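Local coordinates for Peptide/nickel transport system substrate-binding protein (Listeria monocytogenes serotype 1/2a, PDB 5KZT) that binds peptides outside the cell and probably delivers them to an oligopeptide (Opp-type) ABC transporter for uptake, at residues A[430-435]-A[475-480]; A[338-343]-A[479-484]. All blocks are in the same frame, centred on the assembly; numbering follows the deposited sequence.

How the contacts relate
Both contacts rest on helix 471-487 and follow each other along it. Contact 1 (430-435 with 475-480) uses M477 and meets the start of helix 433-436. Contact 2 (338-343 with 479-484) uses E481 and K482, one turn further on, and meets the end of helix 336-340. Their centres are about 9 Å apart, and they share K479 and A480. They also touch directly, with V478 CG2 3.7 Å from E339 OE1. Contact 1 is buried, with a thioether set against a proline ring and a capping carboxylate. Contact 2 is carried mainly by polar groups and is partly buried. The centres lie about 17 and 22 Å from the centre of the chain, contact 1 being the nearer.

Contact 1 of 2, residues A[430-435]-A[475-480]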
loop_
_atom_site.group_PDB
_atom_site.type_symbol
_atom_site.label_atom_id
_atom_site.label_comp_id
_atom_site.label_asym_id
_atom_site.label_seq_id
_atom_site.Cartn_x
_atom_site.Cartn_y
_atom_site.Cartn_z
ATOM N N GLN A 430 3.659 7.295 9.383
ATOM C CA GLN A 430 4.690 8.283 9.084
ATOM C C GLN A 430 5.998 8.043 9.844
ATOM O O GLN A 430 6.290 8.690 10.832
ATOM C CB GLN A 430 4.141 9.703 9.299
ATOM C CG GLN A 430 4.974 10.760 8.593
ATOM C CD GLN A 430 4.515 12.164 8.897
ATOM O OE1 GLN A 430 3.301 12.432 8.936
ATOM N NE2 GLN A 430 5.490 13.094 9.120
ATOM N N ASP A 431 6.773 7.097 9.343
ATOM C CA ASP A 431 8.050 6.709 9.931
ATOM C C ASP A 431 8.758 5.880 8.852
ATOM O O ASP A 431 8.081 5.209 8.069
ATOM C CB ASP A 431 7.789 5.867 11.193
ATOM C CG ASP A 431 9.064 5.434 11.903
ATOM O OD1 ASP A 431 9.545 6.178 12.775
ATOM O OD2 ASP A 431 9.589 4.349 11.600
ATOM N N PRO A 432 10.111 5.915 8.786
ATOM C CA PRO A 432 10.797 5.145 7.746
ATOM C C PRO A 432 10.555 3.630 7.769
ATOM O O PRO A 432 10.637 2.978 6.728
ATOM C CB PRO A 432 12.278 5.439 8.017
ATOM C CG PRO A 432 12.284 6.748 8.717
ATOM C CD PRO A 432 11.070 6.702 9.592
ATOM N N SER A 433 10.253 3.091 8.947
ATOM C CA SER A 433 10.017 1.658 9.117
ATOM C C SER A 433 8.896 1.100 8.255
ATOM O O SER A 433 8.950 -0.073 7.882
ATOM C CB SER A 433 9.774 1.309 10.591
ATOM O OG SER A 433 8.588 1.912 11.091
ATOM N N THR A 434 7.886 1.904 7.922
ATOM C CA THR A 434 6.848 1.424 7.013
ATOM C C THR A 434 7.445 0.897 5.691
ATOM O O THR A 434 6.965 -0.100 5.150
ATOM C CB THR A 434 5.724 2.455 6.763
ATOM O OG1 THR A 434 4.645 1.814 6.050
ATOM C CG2 THR A 434 6.215 3.691 5.997
ATOM N N PHE A 435 8.520 1.526 5.213
ATOM C CA PHE A 435 9.256 1.054 4.029
ATOM C C PHE A 435 10.338 0.019 4.362
ATOM O O PHE A 435 10.440 -1.039 3.715
ATOM C CB PHE A 435 9.912 2.243 3.312
ATOM C CG PHE A 435 8.915 3.196 2.681
ATOM C CD1 PHE A 435 8.488 3.000 1.378
ATOM C CD2 PHE A 435 8.414 4.283 3.393
ATOM C CE1 PHE A 435 7.563 3.864 0.806
ATOM C CE2 PHE A 435 7.480 5.134 2.832
ATOM C CZ PHE A 435 7.054 4.916 1.530
ATOM N N ASP A 475 18.750 7.156 13.758
ATOM C CA ASP A 475 20.084 7.087 13.131
ATOM C C ASP A 475 20.354 5.720 12.486
ATOM O O ASP A 475 20.909 5.636 11.389
ATOM C CB ASP A 475 21.213 7.440 14.123
ATOM C CG ASP A 475 21.124 8.879 14.646
ATOM O OD1 ASP A 475 20.387 9.692 14.059
ATOM O OD2 ASP A 475 21.781 9.186 15.659
ATOM N N GLU A 476 19.932 4.660 13.168
ATOM C CA GLU A 476 20.092 3.310 12.655
ATOM C C GLU A 476 19.241 3.065 11.419
ATOM O O GLU A 476 19.733 2.490 10.458
ATOM C CB GLU A 476 19.797 2.283 13.748
ATOM C CG GLU A 476 20.805 2.326 14.894
ATOM C CD GLU A 476 22.184 1.803 14.510
ATOM O OE1 GLU A 476 22.339 0.568 14.383
ATOM O OE2 GLU A 476 23.128 2.621 14.361
ATOM N N MET A 477 17.998 3.551 11.419
ATOM C CA MET A 477 17.146 3.456 10.223
ATOM C C MET A 477 17.777 4.132 9.004
ATOM O O MET A 477 17.663 3.629 7.896
ATOM C CB MET A 477 15.734 4.014 10.499
ATOM C CG MET A 477 14.890 3.087 11.375
ATOM S SD MET A 477 13.138 3.483 11.497
ATOM C CE MET A 477 13.229 5.129 12.195
ATOM N N VAL A 478 18.454 5.266 9.210
ATOM C CA VAL A 478 19.181 5.946 8.123
ATOM C C VAL A 478 20.238 4.991 7.565
ATOM O O VAL A 478 20.324 4.769 6.350
ATOM C CB VAL A 478 19.804 7.275 8.613
ATOM C CG1 VAL A 478 20.717 7.896 7.553
ATOM C CG2 VAL A 478 18.693 8.249 9.021
ATOM N N LYS A 479 21.013 4.392 8.463
ATOM C CA LYS A 479 22.064 3.467 8.063
ATOM C C LYS A 479 21.536 2.254 7.300
ATOM O O LYS A 479 22.200 1.750 6.390
ATOM C CB LYS A 479 22.857 2.992 9.284
ATOM C CG LYS A 479 23.667 4.075 9.954
ATOM C CD LYS A 479 24.376 3.511 11.181
ATOM C CE LYS A 479 25.204 4.559 11.873
ATOM N NZ LYS A 479 26.189 5.175 10.938
ATOM N N ALA A 480 20.346 1.790 7.680
ATOM C CA ALA A 480 19.758 0.604 7.076
ATOM C C ALA A 480 19.599 0.730 5.572
ATOM O O ALA A 480 19.775 -0.252 4.860
ATOM C CB ALA A 480 18.411 0.297 7.705
#
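M477 reaches out from helix 471-487 and lays its thioether end against D431, P432 and S433. Its methyl CE packs on the proline ring, 3.7 Å from P432 CD and almost as close to P432 CG. M477 SD is 3.7 Å from D431 OD2 and 3.9 Å from the backbone N of S433. It also touches S433 CB. The methionine chain crosses both the aspartate and the proline side chains at about a right angle. It runs straight through chi2 (-169°) and bends at chi3 (-60°), which turns CE off the line of the chain, toward the P432 ring and the D431 carboxylate.

The surface that M477 meets is held by a helix cap. D431 stands before the turn into helix 433-436, with its carboxylate anti to the backbone N (chi1 -179°). Its OD2 accepts from the backbone N of S433 at 3.0 Å, a capping bond. S433 OG donates to the same D431 OD2 at 2.7 Å. The two donors come from opposite faces of the carboxylate plane, both on the anti side of the oxygen. This double grip probably fixes the rotation of the carboxylate beside the sulfur. R473, one turn before M477 on helix 471-487, adds a salt bridge to OD2. The buried charge is therefore likely to be well compensated. Y429 OH bonds to S433 OG from the preceding loop.

The contact thus joins the capped start of the short helix 433-436, which follows strand 420-425, to the flank of helix 471-487. W474 of the long helix and Y336 of helix 336-340 also pack on P432. Y336 OH bonds to M477 O, so helix 336-340 borders the same junction.

Contact 2 of 2, residues A[338-343]-A[479-484]; sequences KESGKH and KAEKIL
The C-terminal end of helix 336-340 and the turn after it dock here on the side of helix 471-487, in a substrate-binding protein of the type 2 periplasmic-binding-protein fold (family 5). The chain leaves the helix at G341, which has a positive phi of 72°. It then folds back so that H343 faces the long helix beside S340.

A polar chain ties the pieces together. H343 NE2 donates to S340 OG at 2.9 Å, and the hydroxyl lies close to the imidazole plane. S340 OG in turn donates to E481 OE2 at 2.7 Å, using the anti lone pair of that oxygen. The serine hydroxyl is thus held from both ends, as acceptor and as donor. E481 gets there with CG anti to its backbone N (chi1 -165°) and an extended chain beyond, which carries the carboxylate from the long helix to the helix end.

The glutamate has further partners in the loop that follows strand 316-317. N320 ND2 also bonds to OE2, while V322 N bonds to OE1. This buried carboxylate therefore links three parts of the chain, and its several donors would help to stabilise a negative charge.

The imidazole is steadied at its other nitrogen, where ND1 bonds to T486 OG1 of the long helix. Its plane is turned 60° from that of the E481 carboxylate, and the backbone O of E481 lies over one ring face. K482 sends its amine away to a salt bridge with D487. The start of its chain stays by the imidazole, with K482 CA 3.7 Å from H343 CE1.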
loop_
_atom_site.group_PDB
_atom_site.type_symbol
_atom_site.label_atom_id
_atom_site.label_comp_id
_atom_site.label_asym_id
_atom_site.label_seq_id
_atom_site.Cartn_x
_atom_site.Cartn_y
_atom_site.Cartn_z
ATOM N N LYS A 338 17.808 13.255 2.722
ATOM C CA LYS A 338 19.018 14.101 2.738
ATOM C C LYS A 338 20.131 13.458 3.609
ATOM O O LYS A 338 21.306 13.436 3.222
ATOM C CB LYS A 338 18.653 15.522 3.213
ATOM C CG LYS A 338 19.794 16.523 3.301
ATOM C CD LYS A 338 19.394 17.793 4.062
ATOM C CE LYS A 338 20.533 18.810 4.135
ATOM N NZ LYS A 338 21.727 18.276 4.844
ATOM N N GLU A 339 19.754 12.913 4.761
ATOM C CA GLU A 339 20.709 12.220 5.651
ATOM C C GLU A 339 21.208 10.908 5.054
ATOM O O GLU A 339 22.363 10.560 5.226
ATOM C CB GLU A 339 20.101 11.972 7.040
ATOM C CG GLU A 339 19.680 13.257 7.734
ATOM C CD GLU A 339 19.152 13.048 9.129
ATOM O OE1 GLU A 339 18.616 11.962 9.434
ATOM O OE2 GLU A 339 19.268 13.991 9.916
ATOM N N SER A 340 20.335 10.177 4.367
ATOM C CA SER A 340 20.717 8.920 3.724
ATOM C C SER A 340 21.603 9.127 2.496
ATOM O O SER A 340 22.445 8.277 2.185
ATOM C CB SER A 340 19.476 8.143 3.300
ATOM O OG SER A 340 19.801 6.795 3.022
ATOM N N GLY A 341 21.383 10.239 1.792
ATOM C CA GLY A 341 21.987 10.475 0.487
ATOM C C GLY A 341 21.398 9.617 -0.615
ATOM O O GLY A 341 20.490 8.776 -0.388
ATOM N N LYS A 342 21.920 9.810 -1.819
ATOM C CA LYS A 342 21.467 9.033 -2.969
ATOM C C LYS A 342 22.138 7.658 -2.979
ATOM O O LYS A 342 23.263 7.522 -2.531
ATOM C CB LYS A 342 21.737 9.778 -4.270
ATOM C CG LYS A 342 20.921 11.045 -4.415
ATOM C CD LYS A 342 21.318 11.789 -5.678
ATOM C CE LYS A 342 20.426 12.986 -5.972
ATOM N NZ LYS A 342 20.319 13.930 -4.817
ATOM N N HIS A 343 21.412 6.659 -3.483
ATOM C CA HIS A 343 21.923 5.315 -3.696
ATOM C C HIS A 343 21.601 4.830 -5.098
ATOM O O HIS A 343 20.562 5.201 -5.648
ATOM C CB HIS A 343 21.279 4.367 -2.691
ATOM C CG HIS A 343 21.370 4.846 -1.290
ATOM N ND1 HIS A 343 22.416 4.513 -0.459
ATOM C CD2 HIS A 343 20.562 5.664 -0.577
ATOM C CE1 HIS A 343 22.241 5.100 0.711
ATOM N NE2 HIS A 343 21.129 5.810 0.663
ATOM N N LYS A 479 21.013 4.392 8.463
ATOM C CA LYS A 479 22.064 3.467 8.063
ATOM C C LYS A 479 21.536 2.254 7.300
ATOM O O LYS A 479 22.200 1.750 6.390
ATOM C CB LYS A 479 22.857 2.992 9.284
ATOM C CG LYS A 479 23.667 4.075 9.954
ATOM C CD LYS A 479 24.376 3.511 11.181
ATOM C CE LYS A 479 25.204 4.559 11.873
ATOM N NZ LYS A 479 26.189 5.175 10.938
ATOM N N ALA A 480 20.346 1.790 7.680
ATOM C CA ALA A 480 19.758 0.604 7.076
ATOM C C ALA A 480 19.599 0.730 5.572
ATOM O O ALA A 480 19.775 -0.252 4.860
ATOM C CB ALA A 480 18.411 0.297 7.705
ATOM N N GLU A 481 19.258 1.929 5.087
ATOM C CA GLU A 481 19.009 2.104 3.663
ATOM C C GLU A 481 20.278 1.891 2.834
ATOM O O GLU A 481 20.225 1.364 1.713
ATOM C CB GLU A 481 18.363 3.466 3.356
ATOM C CG GLU A 481 17.772 3.508 1.946
ATOM C CD GLU A 481 16.998 4.780 1.639
ATOM O OE1 GLU A 481 15.863 4.672 1.157
ATOM O OE2 GLU A 481 17.526 5.884 1.865
ATOM N N LYS A 482 21.420 2.307 3.375
ATOM C CA LYS A 482 22.700 2.056 2.696
ATOM C C LYS A 482 22.995 0.570 2.506
ATOM O O LYS A 482 23.492 0.156 1.455
ATOM C CB LYS A 482 23.850 2.696 3.449
ATOM C CG LYS A 482 25.106 2.783 2.601
ATOM C CD LYS A 482 26.319 3.184 3.425
ATOM C CE LYS A 482 27.575 3.120 2.589
ATOM N NZ LYS A 482 28.148 1.751 2.480
ATOM N N ILE A 483 22.676 -0.216 3.524
ATOM C CA ILE A 483 22.850 -1.668 3.468
ATOM C C ILE A 483 21.957 -2.255 2.362
ATOM O O ILE A 483 22.403 -3.024 1.517
ATOM C CB ILE A 483 22.509 -2.333 4.827
ATOM C CG1 ILE A 483 23.459 -1.843 5.921
ATOM C CG2 ILE A 483 22.608 -3.856 4.709
ATOM C CD1 ILE A 483 23.076 -2.276 7.307
ATOM N N LEU A 484 20.694 -1.870 2.380
ATOM C CA LEU A 484 19.697 -2.408 1.439
ATOM C C LEU A 484 20.049 -2.091 -0.020
ATOM O O LEU A 484 19.973 -2.960 -0.887
ATOM C CB LEU A 484 18.315 -1.843 1.768
ATOM C CG LEU A 484 17.117 -2.392 1.011
ATOM C CD1 LEU A 484 16.821 -3.804 1.466
ATOM C CD2 LEU A 484 15.882 -1.515 1.190
#